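Local atomic coordinates of geranyltranstransferase (Enterococcus faecalis, PDB entry 3P8L), a protein that probably catalyses the condensation of isopentenyl diphosphate with geranyl diphosphate to give farnesyl diphosphate, with magnesium as cofactor. Residues Y44-H47 / K51-R54; T60-A63 / E68-T71; F65-E68 / Q72-Q75; V143-Q148 / I190-I195; H268-G273 / N294-L299. All coordinates share one frame; numbering follows the deposited sequence.

How the interactions relate
All five contacts lie in the all-helical prenyltransferase fold. The second segment of interaction 1 belongs to the GGKRLRP signature, which in relatives helps to bind isopentenyl diphosphate. Helix 53-64 runs on from there to interaction 2; the two centres are about 19 Å apart. Interactions 2 and 3 are two halves of one turn into helix 71-92, with centres about 2 Å apart, Glu68 in common and Val62 CG1 3.8 Å from Lys67 CE. Interaction 4 touches helix 53-64 near its start and again two turns on, through Arg54 O to Ala193 CB (3.6 Å) and Thr61 OG1 to Leu194 CD1 (3.3 Å). Interaction 5 joins through Leu295 CD1, 3.7 Å from Thr60 CG2.

Interaction 1: Y44-H47 / K51-R54; sequences YSIH and KRLR
Arg52 reaches back to the end of helix 36-47 and takes hold of the backbone carbonyl of Ile46. These two residues make nearly the whole contact, which buries about 80 Å² in total. The CA atoms of Ile46 and Arg52 stay 10.2 Å apart, so the long arginine side chain spans the gap: after a bend at chi2 (-83°) the chain runs out extended to the guanidinium. There Arg52 NH2 donates to Ile46 O over 2.7 Å, a short bond with a moderately bent N-H...O angle of 149°. The oxygen lies only 7° out of the guanidinium plane, so it meets the edge of the group, although the nitrogen is tilted from the plane of the carbonyl. The Ile46 side chain stands at about a right angle to the arginine, and its CG2 methyl packs 4.0 Å from Arg52 NH2, giving the polar end an apolar neighbour. The other terminal nitrogen works through water 1: Arg52 NH1 donates to it at 2.9 Å, and the water lies 2.7 Å from Ser45 O, so consecutive carbonyls of the helix end are engaged, one directly and one through water. Glu81 and Glu22 form salt bridges with NH1 and NH2 respectively, which together fix the rotation of its flat end. At its backbone Arg52 has positive phi and occupies the N-cap position of helix 53-64. It thus ties four helices around the GGKRLRP signature of polyprenyl synthases, a loop that in relatives contributes to the isopentenyl diphosphate site.

Interaction 2: T60-A63 / E68-T71; sequences TTVA and EMET
Val62 and Ala63 meet the side chain of Met69 where the chain turns from helix 53-64 into helix 71-92, in the helix-loop-helix connection of the prenyltransferase fold. Following the first segment, Thr60 and Thr61 come first; both point away from the loop, tying their hydroxyls to Leu56 O and Leu57 O one turn back and turning their side chains to helices 289-298 and 175-200. Val62 is next and points toward the loop. Its CG1 branch, anti to the backbone N (chi1 175°), is the one that touches, lying 3.8 Å from Met69 SD and 3.9 Å from Met69 CE. Ala63 completes the surface: Ala63 CB lies 4.3 Å from Met69 CE. The methionine gets there by folding: its chain is bent at chi2 (-54°), which carries the sulfur and methyl in against the helix instead of leaving them beside the loop. Phe13 and His17 of helix 13-31 touch Met69, so that helix packs on the thioether as well. The contact is purely apolar, and the Met69 methyl ends up against the helix backbone, with Met69 CE 3.9 Å from Ala63 N.

Interaction 3: F65-E68 / Q72-Q75; sequences FQKE and QDYQ
Lys67 and Asp73 meet across the turn that starts helix 71-92, where half of a capping box closes the helix N-terminus: Asp73, three residues after the N-cap residue Glu70, returns its OD1 to the Glu70 backbone N. That same Asp73 OD1 also takes Lys67 NZ at 3.3 Å, a salt bridge whose hydrogen bond is weak. The lysine amine is better served elsewhere. Lys67 NZ donates to Glu68 O at 3.0 Å, in the chain just after it and nearly in line with the carbonyl (C=O...N angle 160°), and it forms a second salt bridge with Glu70 OE2. One ammonium group therefore collects three partners, two of them carboxylates and one a backbone carbonyl, and its charge is probably shared between the loop and the helix start. The chain leaves the backbone extended, CG anti to N (chi1 174°), then bends at chi3 and chi4, and that final curl swings NZ back to Glu68 O while facing the aspartate. The two side chains reach toward each other from the loop and from the helix, and the last carbon and the nitrogen of the lysine both lie against the carboxylate, Lys67 CE coming to 3.4 Å from Asp73 OD1. Val62 packs on both of them from helix 53-64, putting apolar cover beside the buried charges. The partners of Asp73 are unequal, for OD1 carries the Glu70 N and Lys67 bonds, whereas OD2 has no polar partner anywhere in the model, although it is buried here. The positive neighbour and the helix N-terminus may both steady the carboxylate. Nearest to Asp73 OD2 on the lysine is Lys67 CE, a carbon, at 3.7 Å.

Interaction 4: V143-Q148 / I190-I195; sequences VLLMQQ and IEFALI
An antiparallel helix pair of the prenyltransferase bundle is joined here by Phe192, which pushes its ring from helix 175-200 against Leu145 and Gln148 of helix 139-153. The two short segments run at 167° to each other and their axes come no closer than 10.8 Å, a spacing that leaves room for a phenyl ring. Phe192 has CG anti to its backbone N (chi1 176°), which sends the ring across toward the partner helix. It arrives edge first. Phe192 CE1 lies 3.4 Å from Leu145 O, near the ring plane, so the faintly positive rim of hydrogens faces a carbonyl oxygen; and in the same plane the CB of Gln148 sits 3.8 Å from Phe192 CE1. Leu145 CD2 adds a looser apolar touch to Phe192 CE1 at 4.4 Å, while Phe192 CD1 approaches Gln148 C at 3.6 Å. Leu80 of helix 71-92 packs on Phe192, placing a third helix against the same ring. Beyond Leu145 and Gln148, helix 139-153 turns its other side to the second subunit, where Met146 packs on Met146 of the second subunit and Gln147 NE2 bonds to Ser133 O of that subunit. One turn along helix 175-200, Ile195 points toward Gln148, its chain crossing the glutamine's at about a right angle. Bent at chi2, the glutamine brings its amide oxygen over, and Gln148 OE1 rests 3.6 Å from the CD1 methyl of Ile195.

Interaction 5: H268-G273 / N294-L299; sequences HQLAEG and NLLTQL
Leu296 turns its side chain at helix 259-283 with chi1 at -123°, off the staggered positions, and this unusual torsion, perhaps mildly strained, sets its branch between Leu270 and Gly273. Leu270 is regular, CG anti to the carbonyl carbon (chi1 -60°), and carries CD2 across to the other helix. The two side chains lie alongside and run antiparallel, each reaching for the other's backbone. Leu270 CD2 comes to 3.4 Å from Leu296 O and 3.9 Å from Leu296 CG, and also lies 4.0 Å from Leu299 CB, so it sits among the last residues of the segment 294-299. In return Leu296 CD2 reaches the backbone of helix 259-283, at 3.6 Å from Gly273 C and 3.7 Å from Leu270 O. Gly273 has no side chain to stand in its way, which lets the methyl lie close on the main chain. Helix 205-230 packs here too, through Phe214 on Leu296 and Tyr218 on Leu299. Both carbonyls touched by methyls have donors nearby in the chain, Leu299 N for Leu296 O and Ser274 OG for Leu270 O. Between these two segments the junction therefore rests on shape and dispersion rather than polar bonds, and the methyls press on carbonyls already satisfied.

Interaction 1: Y44-H47 / K51-R54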
# COMPACT_ATOMS: atom_id res chain seq x y z
N TYR A 44 15.64 7.50 6.49
CA TYR A 44 15.68 8.78 7.20
C TYR A 44 14.46 8.95 8.10
O TYR A 44 14.60 9.24 9.30
CB TYR A 44 15.79 9.96 6.23
CG TYR A 44 15.66 11.29 6.94
CD1 TYR A 44 16.75 11.83 7.64
CD2 TYR A 44 14.48 12.03 6.88
CE1 TYR A 44 16.65 13.06 8.29
CE2 TYR A 44 14.36 13.25 7.56
CZ TYR A 44 15.47 13.76 8.26
OH TYR A 44 15.40 14.96 8.92
N SER A 45 13.28 8.73 7.54
CA SER A 45 12.04 8.97 8.26
C SER A 45 11.78 7.94 9.36
O SER A 45 11.14 8.26 10.35
CB SER A 45 10.86 9.01 7.30
OG SER A 45 10.90 10.18 6.50
N ILE A 46 12.27 6.72 9.16
CA ILE A 46 12.26 5.70 10.23
C ILE A 46 13.19 6.10 11.39
O ILE A 46 12.76 6.13 12.56
CB ILE A 46 12.62 4.29 9.67
CG1 ILE A 46 11.50 3.77 8.77
CG2 ILE A 46 12.88 3.28 10.79
CD1 ILE A 46 11.99 2.72 7.82
N HIS A 47 14.43 6.45 11.08
CA HIS A 47 15.45 6.79 12.07
C HIS A 47 15.24 8.10 12.80
O HIS A 47 15.88 8.36 13.78
CB HIS A 47 16.81 6.84 11.43
CG HIS A 47 17.39 5.51 11.11
ND1 HIS A 47 17.32 4.44 11.97
CD2 HIS A 47 18.09 5.09 10.04
CE1 HIS A 47 17.93 3.41 11.42
NE2 HIS A 47 18.41 3.78 10.25
N LYS A 51 7.26 7.98 19.00
CA LYS A 51 6.87 7.24 20.21
C LYS A 51 6.66 5.75 19.96
O LYS A 51 6.64 4.98 20.91
CB LYS A 51 5.61 7.84 20.85
CG LYS A 51 5.73 9.33 21.20
CD LYS A 51 4.71 9.76 22.26
CE LYS A 51 3.27 9.81 21.72
NZ LYS A 51 2.85 11.17 21.30
N ARG A 52 6.49 5.36 18.68
CA ARG A 52 6.28 3.95 18.27
C ARG A 52 5.06 3.35 18.95
O ARG A 52 5.05 2.15 19.31
CB ARG A 52 7.54 3.10 18.53
CG ARG A 52 8.81 3.65 17.89
CD ARG A 52 8.88 3.24 16.45
NE ARG A 52 10.17 3.59 15.86
CZ ARG A 52 10.33 4.33 14.77
NH1 ARG A 52 9.28 4.81 14.09
NH2 ARG A 52 11.55 4.58 14.35
N LEU A 53 4.06 4.19 19.16
CA LEU A 53 2.85 3.85 19.87
C LEU A 53 2.14 2.65 19.28
O LEU A 53 1.72 1.74 20.02
CB LEU A 53 1.90 5.05 19.94
CG LEU A 53 0.53 4.81 20.59
CD1 LEU A 53 0.70 4.35 22.03
CD2 LEU A 53 -0.35 6.06 20.53
N ARG A 54 2.03 2.61 17.96
CA ARG A 54 1.28 1.54 17.29
C ARG A 54 1.90 0.12 17.41
O ARG A 54 1.19 -0.81 17.83
CB ARG A 54 0.92 1.94 15.85
CG ARG A 54 -0.11 3.08 15.81
CD ARG A 54 0.00 3.98 14.55
NE ARG A 54 -0.83 5.16 14.71
CZ ARG A 54 -0.49 6.25 15.40
NH1 ARG A 54 0.72 6.36 15.97
NH2 ARG A 54 -1.36 7.25 15.51
O HOH W 1 9.93 7.12 12.48

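Interaction 2: T60-A63 / E68-T71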
# COMPACT_ATOMS: atom_id res chain seq x y z
N THR A 60 2.31 -5.04 23.37
CA THR A 60 1.76 -4.98 24.71
C THR A 60 0.54 -5.90 24.81
O THR A 60 0.34 -6.57 25.83
CB THR A 60 1.45 -3.53 25.11
OG1 THR A 60 2.65 -2.74 24.97
CG2 THR A 60 0.98 -3.44 26.56
N THR A 61 -0.24 -5.96 23.74
CA THR A 61 -1.47 -6.76 23.70
C THR A 61 -1.11 -8.25 23.74
O THR A 61 -1.72 -9.01 24.47
CB THR A 61 -2.36 -6.37 22.49
OG1 THR A 61 -2.74 -5.00 22.63
CG2 THR A 61 -3.62 -7.22 22.41
N VAL A 62 -0.08 -8.63 22.98
CA VAL A 62 0.46 -9.99 23.00
C VAL A 62 0.99 -10.34 24.41
O VAL A 62 0.77 -11.46 24.91
CB VAL A 62 1.55 -10.18 21.91
CG1 VAL A 62 2.22 -11.55 21.99
CG2 VAL A 62 0.95 -9.99 20.51
N ALA A 63 1.65 -9.37 25.06
CA ALA A 63 2.16 -9.53 26.43
C ALA A 63 1.04 -9.75 27.44
O ALA A 63 1.15 -10.63 28.29
CB ALA A 63 3.02 -8.34 26.84
N GLU A 68 4.77 -15.68 24.58
CA GLU A 68 6.14 -15.28 24.32
C GLU A 68 6.24 -14.67 22.91
O GLU A 68 5.65 -15.21 21.97
CB GLU A 68 7.09 -16.47 24.45
CG GLU A 68 8.55 -16.07 24.55
CD GLU A 68 9.50 -17.25 24.54
OE1 GLU A 68 10.68 -17.06 24.90
OE2 GLU A 68 9.07 -18.37 24.16
N MET A 69 6.96 -13.56 22.80
CA MET A 69 7.16 -12.87 21.53
C MET A 69 7.87 -13.74 20.52
O MET A 69 8.85 -14.41 20.84
CB MET A 69 8.00 -11.59 21.72
CG MET A 69 7.31 -10.49 22.44
SD MET A 69 5.73 -10.00 21.77
CE MET A 69 5.14 -9.32 23.26
N GLU A 70 7.35 -13.75 19.30
CA GLU A 70 8.00 -14.43 18.19
C GLU A 70 8.21 -13.45 17.05
O GLU A 70 7.58 -12.39 17.03
CB GLU A 70 7.13 -15.57 17.68
CG GLU A 70 6.76 -16.63 18.69
CD GLU A 70 5.88 -17.68 18.08
OE1 GLU A 70 6.41 -18.49 17.30
OE2 GLU A 70 4.66 -17.67 18.35
N THR A 71 9.09 -13.81 16.12
CA THR A 71 9.36 -13.09 14.87
C THR A 71 8.14 -12.41 14.23
O THR A 71 8.18 -11.19 13.95
CB THR A 71 10.05 -14.05 13.85
OG1 THR A 71 11.18 -14.66 14.49
CG2 THR A 71 10.54 -13.30 12.62

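Interaction 3: F65-E68 / Q72-Q75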
# COMPACT_ATOMS: atom_id res chain seq x y z
N PHE A 65 -1.75 -11.22 27.01
CA PHE A 65 -2.25 -12.61 26.91
C PHE A 65 -1.18 -13.68 27.16
O PHE A 65 -1.37 -14.85 26.83
CB PHE A 65 -2.93 -12.86 25.55
CG PHE A 65 -4.15 -12.03 25.33
CD1 PHE A 65 -4.12 -10.97 24.44
CD2 PHE A 65 -5.34 -12.30 26.02
CE1 PHE A 65 -5.24 -10.19 24.22
CE2 PHE A 65 -6.46 -11.52 25.81
CZ PHE A 65 -6.41 -10.45 24.91
N GLN A 66 -0.07 -13.24 27.75
CA GLN A 66 1.00 -14.09 28.26
C GLN A 66 1.59 -15.02 27.22
O GLN A 66 1.88 -16.18 27.50
CB GLN A 66 0.54 -14.84 29.52
CG GLN A 66 0.40 -13.93 30.75
CD GLN A 66 -0.42 -14.56 31.88
OE1 GLN A 66 -0.66 -15.76 31.90
NE2 GLN A 66 -0.84 -13.73 32.84
N LYS A 67 1.76 -14.50 26.01
CA LYS A 67 2.40 -15.25 24.93
C LYS A 67 3.83 -14.76 24.78
O LYS A 67 4.09 -13.57 24.88
CB LYS A 67 1.62 -15.06 23.63
CG LYS A 67 2.28 -15.69 22.41
CD LYS A 67 1.49 -15.38 21.16
CE LYS A 67 2.38 -14.87 20.05
NZ LYS A 67 3.61 -15.67 19.85
N GLU A 68 4.77 -15.68 24.58
CA GLU A 68 6.14 -15.28 24.32
C GLU A 68 6.24 -14.67 22.91
O GLU A 68 5.65 -15.21 21.97
CB GLU A 68 7.09 -16.47 24.45
CG GLU A 68 8.55 -16.07 24.55
CD GLU A 68 9.50 -17.25 24.54
OE1 GLU A 68 10.68 -17.06 24.90
OE2 GLU A 68 9.07 -18.37 24.16
N GLN A 72 7.07 -13.16 14.01
CA GLN A 72 5.86 -12.64 13.35
C GLN A 72 5.16 -11.52 14.09
O GLN A 72 4.49 -10.69 13.46
CB GLN A 72 4.84 -13.75 13.04
CG GLN A 72 4.30 -14.49 14.26
CD GLN A 72 5.05 -15.78 14.53
OE1 GLN A 72 6.29 -15.83 14.50
NE2 GLN A 72 4.30 -16.85 14.79
N ASP A 73 5.30 -11.48 15.42
CA ASP A 73 4.76 -10.38 16.22
C ASP A 73 5.51 -9.09 15.90
O ASP A 73 4.88 -8.06 15.70
CB ASP A 73 4.83 -10.66 17.73
CG ASP A 73 4.19 -12.00 18.11
OD1 ASP A 73 4.69 -12.65 19.05
OD2 ASP A 73 3.21 -12.41 17.47
N TYR A 74 6.84 -9.18 15.83
CA TYR A 74 7.68 -8.05 15.46
C TYR A 74 7.46 -7.63 14.02
O TYR A 74 7.50 -6.43 13.73
CB TYR A 74 9.16 -8.33 15.71
CG TYR A 74 9.49 -8.61 17.16
CD1 TYR A 74 9.41 -7.60 18.12
CD2 TYR A 74 9.88 -9.89 17.58
CE1 TYR A 74 9.70 -7.85 19.47
CE2 TYR A 74 10.17 -10.16 18.92
CZ TYR A 74 10.07 -9.14 19.85
OH TYR A 74 10.37 -9.37 21.16
N GLN A 75 7.24 -8.60 13.14
CA GLN A 75 6.94 -8.35 11.74
C GLN A 75 5.63 -7.59 11.56
O GLN A 75 5.60 -6.62 10.79
CB GLN A 75 6.97 -9.65 10.92
CG GLN A 75 8.40 -10.17 10.75
CD GLN A 75 8.48 -11.52 10.09
OE1 GLN A 75 7.63 -12.38 10.31
NE2 GLN A 75 9.50 -11.72 9.28

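Interaction 4: V143-Q148 / I190-I195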
# COMPACT_ATOMS: atom_id res chain seq x y z
N VAL A 143 -3.72 -13.67 5.77
CA VAL A 143 -4.78 -13.08 4.96
C VAL A 143 -5.70 -12.19 5.77
O VAL A 143 -6.05 -11.10 5.33
CB VAL A 143 -5.56 -14.17 4.15
CG1 VAL A 143 -6.91 -13.66 3.62
CG2 VAL A 143 -4.72 -14.67 3.01
N LEU A 144 -6.06 -12.64 6.98
CA LEU A 144 -6.88 -11.84 7.88
C LEU A 144 -6.21 -10.51 8.23
O LEU A 144 -6.84 -9.46 8.22
CB LEU A 144 -7.19 -12.63 9.18
CG LEU A 144 -7.98 -11.91 10.28
CD1 LEU A 144 -9.34 -11.43 9.77
CD2 LEU A 144 -8.13 -12.81 11.50
N LEU A 145 -4.93 -10.56 8.54
CA LEU A 145 -4.23 -9.36 8.99
C LEU A 145 -3.96 -8.39 7.82
O LEU A 145 -3.95 -7.18 8.03
CB LEU A 145 -2.95 -9.72 9.76
CG LEU A 145 -3.19 -10.30 11.17
CD1 LEU A 145 -1.90 -10.34 11.95
CD2 LEU A 145 -4.22 -9.54 11.96
N MET A 146 -3.82 -8.93 6.61
CA MET A 146 -3.67 -8.10 5.40
C MET A 146 -4.99 -7.40 5.10
O MET A 146 -5.01 -6.20 4.79
CB MET A 146 -3.16 -8.93 4.21
CG MET A 146 -1.65 -9.26 4.27
SD MET A 146 -0.96 -10.17 2.85
CE MET A 146 -2.05 -11.58 2.74
N GLN A 147 -6.09 -8.15 5.21
CA GLN A 147 -7.44 -7.60 5.09
C GLN A 147 -7.67 -6.47 6.08
O GLN A 147 -8.18 -5.39 5.72
CB GLN A 147 -8.51 -8.69 5.33
CG GLN A 147 -8.71 -9.67 4.18
CD GLN A 147 -9.55 -10.89 4.56
OE1 GLN A 147 -9.89 -11.10 5.72
NE2 GLN A 147 -9.88 -11.71 3.56
N GLN A 148 -7.29 -6.71 7.32
CA GLN A 148 -7.53 -5.77 8.40
C GLN A 148 -6.62 -4.53 8.28
O GLN A 148 -7.05 -3.40 8.54
CB GLN A 148 -7.37 -6.46 9.76
CG GLN A 148 -8.53 -7.43 10.13
CD GLN A 148 -9.86 -6.73 10.26
OE1 GLN A 148 -9.99 -5.74 10.99
NE2 GLN A 148 -10.87 -7.23 9.56
N ILE A 190 -5.08 2.26 15.33
CA ILE A 190 -5.05 1.91 16.77
C ILE A 190 -5.89 0.65 16.94
O ILE A 190 -5.44 -0.30 17.61
CB ILE A 190 -5.56 3.05 17.69
CG1 ILE A 190 -4.72 4.33 17.51
CG2 ILE A 190 -5.56 2.62 19.18
CD1 ILE A 190 -3.25 4.17 17.78
N GLU A 191 -7.07 0.64 16.31
CA GLU A 191 -7.94 -0.54 16.33
C GLU A 191 -7.25 -1.75 15.71
O GLU A 191 -7.28 -2.85 16.29
CB GLU A 191 -9.31 -0.25 15.70
CG GLU A 191 -10.27 0.47 16.65
CD GLU A 191 -11.35 1.25 15.94
OE1 GLU A 191 -11.36 1.24 14.69
OE2 GLU A 191 -12.19 1.88 16.62
N PHE A 192 -6.59 -1.55 14.56
CA PHE A 192 -5.80 -2.62 13.97
C PHE A 192 -4.76 -3.16 14.95
O PHE A 192 -4.57 -4.37 15.04
CB PHE A 192 -5.08 -2.21 12.66
CG PHE A 192 -4.18 -3.30 12.13
CD1 PHE A 192 -4.72 -4.32 11.35
CD2 PHE A 192 -2.82 -3.34 12.46
CE1 PHE A 192 -3.90 -5.33 10.87
CE2 PHE A 192 -2.02 -4.37 12.01
CZ PHE A 192 -2.56 -5.37 11.20
N ALA A 193 -4.07 -2.28 15.68
CA ALA A 193 -3.00 -2.76 16.57
C ALA A 193 -3.55 -3.75 17.61
O ALA A 193 -2.94 -4.80 17.86
CB ALA A 193 -2.30 -1.61 17.26
N LEU A 194 -4.70 -3.42 18.20
CA LEU A 194 -5.36 -4.28 19.21
C LEU A 194 -5.91 -5.59 18.64
O LEU A 194 -5.69 -6.67 19.22
CB LEU A 194 -6.44 -3.49 19.96
CG LEU A 194 -6.04 -2.71 21.23
CD1 LEU A 194 -5.72 -3.66 22.36
CD2 LEU A 194 -4.88 -1.72 21.00
N ILE A 195 -6.60 -5.49 17.50
CA ILE A 195 -7.06 -6.63 16.71
C ILE A 195 -5.91 -7.56 16.39
O ILE A 195 -6.01 -8.77 16.64
CB ILE A 195 -7.77 -6.18 15.39
CG1 ILE A 195 -9.11 -5.53 15.71
CG2 ILE A 195 -7.96 -7.34 14.41
CD1 ILE A 195 -9.85 -5.04 14.50

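Interaction 5: H268-G273 / N294-L299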
# COMPACT_ATOMS: atom_id res chain seq x y z
N HIS A 268 -13.81 9.73 31.25
CA HIS A 268 -14.82 8.77 30.82
C HIS A 268 -14.29 7.70 29.84
O HIS A 268 -14.61 6.51 29.97
CB HIS A 268 -16.07 9.48 30.25
CG HIS A 268 -16.82 10.28 31.27
ND1 HIS A 268 -17.37 11.51 31.00
CD2 HIS A 268 -17.11 10.02 32.57
CE1 HIS A 268 -17.96 11.98 32.09
NE2 HIS A 268 -17.81 11.10 33.06
N GLN A 269 -13.47 8.12 28.87
CA GLN A 269 -12.84 7.16 27.96
C GLN A 269 -11.92 6.19 28.71
O GLN A 269 -11.97 4.98 28.47
CB GLN A 269 -12.06 7.86 26.84
CG GLN A 269 -12.91 8.60 25.82
CD GLN A 269 -13.98 7.74 25.15
OE1 GLN A 269 -13.79 6.56 24.84
NE2 GLN A 269 -15.14 8.35 24.92
N LEU A 270 -11.12 6.73 29.63
CA LEU A 270 -10.25 5.90 30.47
C LEU A 270 -11.07 4.90 31.29
O LEU A 270 -10.74 3.71 31.33
CB LEU A 270 -9.34 6.74 31.37
CG LEU A 270 -8.37 7.71 30.68
CD1 LEU A 270 -7.56 8.47 31.71
CD2 LEU A 270 -7.44 7.00 29.68
N ALA A 271 -12.15 5.38 31.90
CA ALA A 271 -13.06 4.52 32.66
C ALA A 271 -13.67 3.42 31.79
O ALA A 271 -13.77 2.26 32.20
CB ALA A 271 -14.17 5.34 33.34
N GLU A 272 -14.05 3.79 30.57
CA GLU A 272 -14.63 2.83 29.64
C GLU A 272 -13.60 1.81 29.14
O GLU A 272 -13.91 0.62 29.03
CB GLU A 272 -15.36 3.54 28.50
CG GLU A 272 -16.67 4.18 28.98
CD GLU A 272 -17.80 4.09 27.99
OE1 GLU A 272 -17.75 3.22 27.09
OE2 GLU A 272 -18.75 4.89 28.11
N GLY A 273 -12.38 2.28 28.90
CA GLY A 273 -11.25 1.39 28.62
C GLY A 273 -11.03 0.36 29.73
O GLY A 273 -10.92 -0.84 29.46
N ASN A 294 -1.87 -0.01 32.23
CA ASN A 294 -0.81 1.00 32.38
C ASN A 294 -0.79 2.00 31.21
O ASN A 294 -0.52 3.18 31.40
CB ASN A 294 0.57 0.33 32.53
CG ASN A 294 1.71 1.31 32.44
OD1 ASN A 294 1.93 2.11 33.35
ND2 ASN A 294 2.45 1.27 31.33
N LEU A 295 -1.05 1.50 30.01
CA LEU A 295 -1.12 2.39 28.83
C LEU A 295 -2.27 3.39 28.96
O LEU A 295 -2.13 4.56 28.60
CB LEU A 295 -1.23 1.59 27.53
CG LEU A 295 0.04 0.81 27.12
CD1 LEU A 295 -0.26 -0.04 25.92
CD2 LEU A 295 1.23 1.72 26.84
N LEU A 296 -3.39 2.93 29.52
CA LEU A 296 -4.51 3.80 29.90
C LEU A 296 -4.13 4.80 31.00
O LEU A 296 -4.43 5.99 30.88
CB LEU A 296 -5.68 2.94 30.35
CG LEU A 296 -7.01 3.09 29.65
CD1 LEU A 296 -6.85 3.20 28.15
CD2 LEU A 296 -7.80 1.86 30.02
N THR A 297 -3.47 4.31 32.06
CA THR A 297 -2.93 5.15 33.14
C THR A 297 -2.03 6.29 32.64
O THR A 297 -2.14 7.41 33.13
CB THR A 297 -2.14 4.30 34.19
OG1 THR A 297 -2.99 3.31 34.76
CG2 THR A 297 -1.56 5.16 35.32
N GLN A 298 -1.18 6.00 31.64
CA GLN A 298 -0.23 7.00 31.12
C GLN A 298 -0.94 8.19 30.48
O GLN A 298 -0.37 9.28 30.38
CB GLN A 298 0.76 6.39 30.12
CG GLN A 298 1.71 5.30 30.65
CD GLN A 298 1.96 5.37 32.14
OE1 GLN A 298 1.63 6.36 32.80
NE2 GLN A 298 2.55 4.31 32.69
N LEU A 299 -2.19 7.99 30.03
CA LEU A 299 -2.97 9.06 29.40
C LEU A 299 -3.71 10.01 30.38
O LEU A 299 -4.30 11.00 29.94
CB LEU A 299 -3.96 8.49 28.38
CG LEU A 299 -3.47 7.71 27.15
CD1 LEU A 299 -4.67 7.33 26.30
CD2 LEU A 299 -2.45 8.48 26.31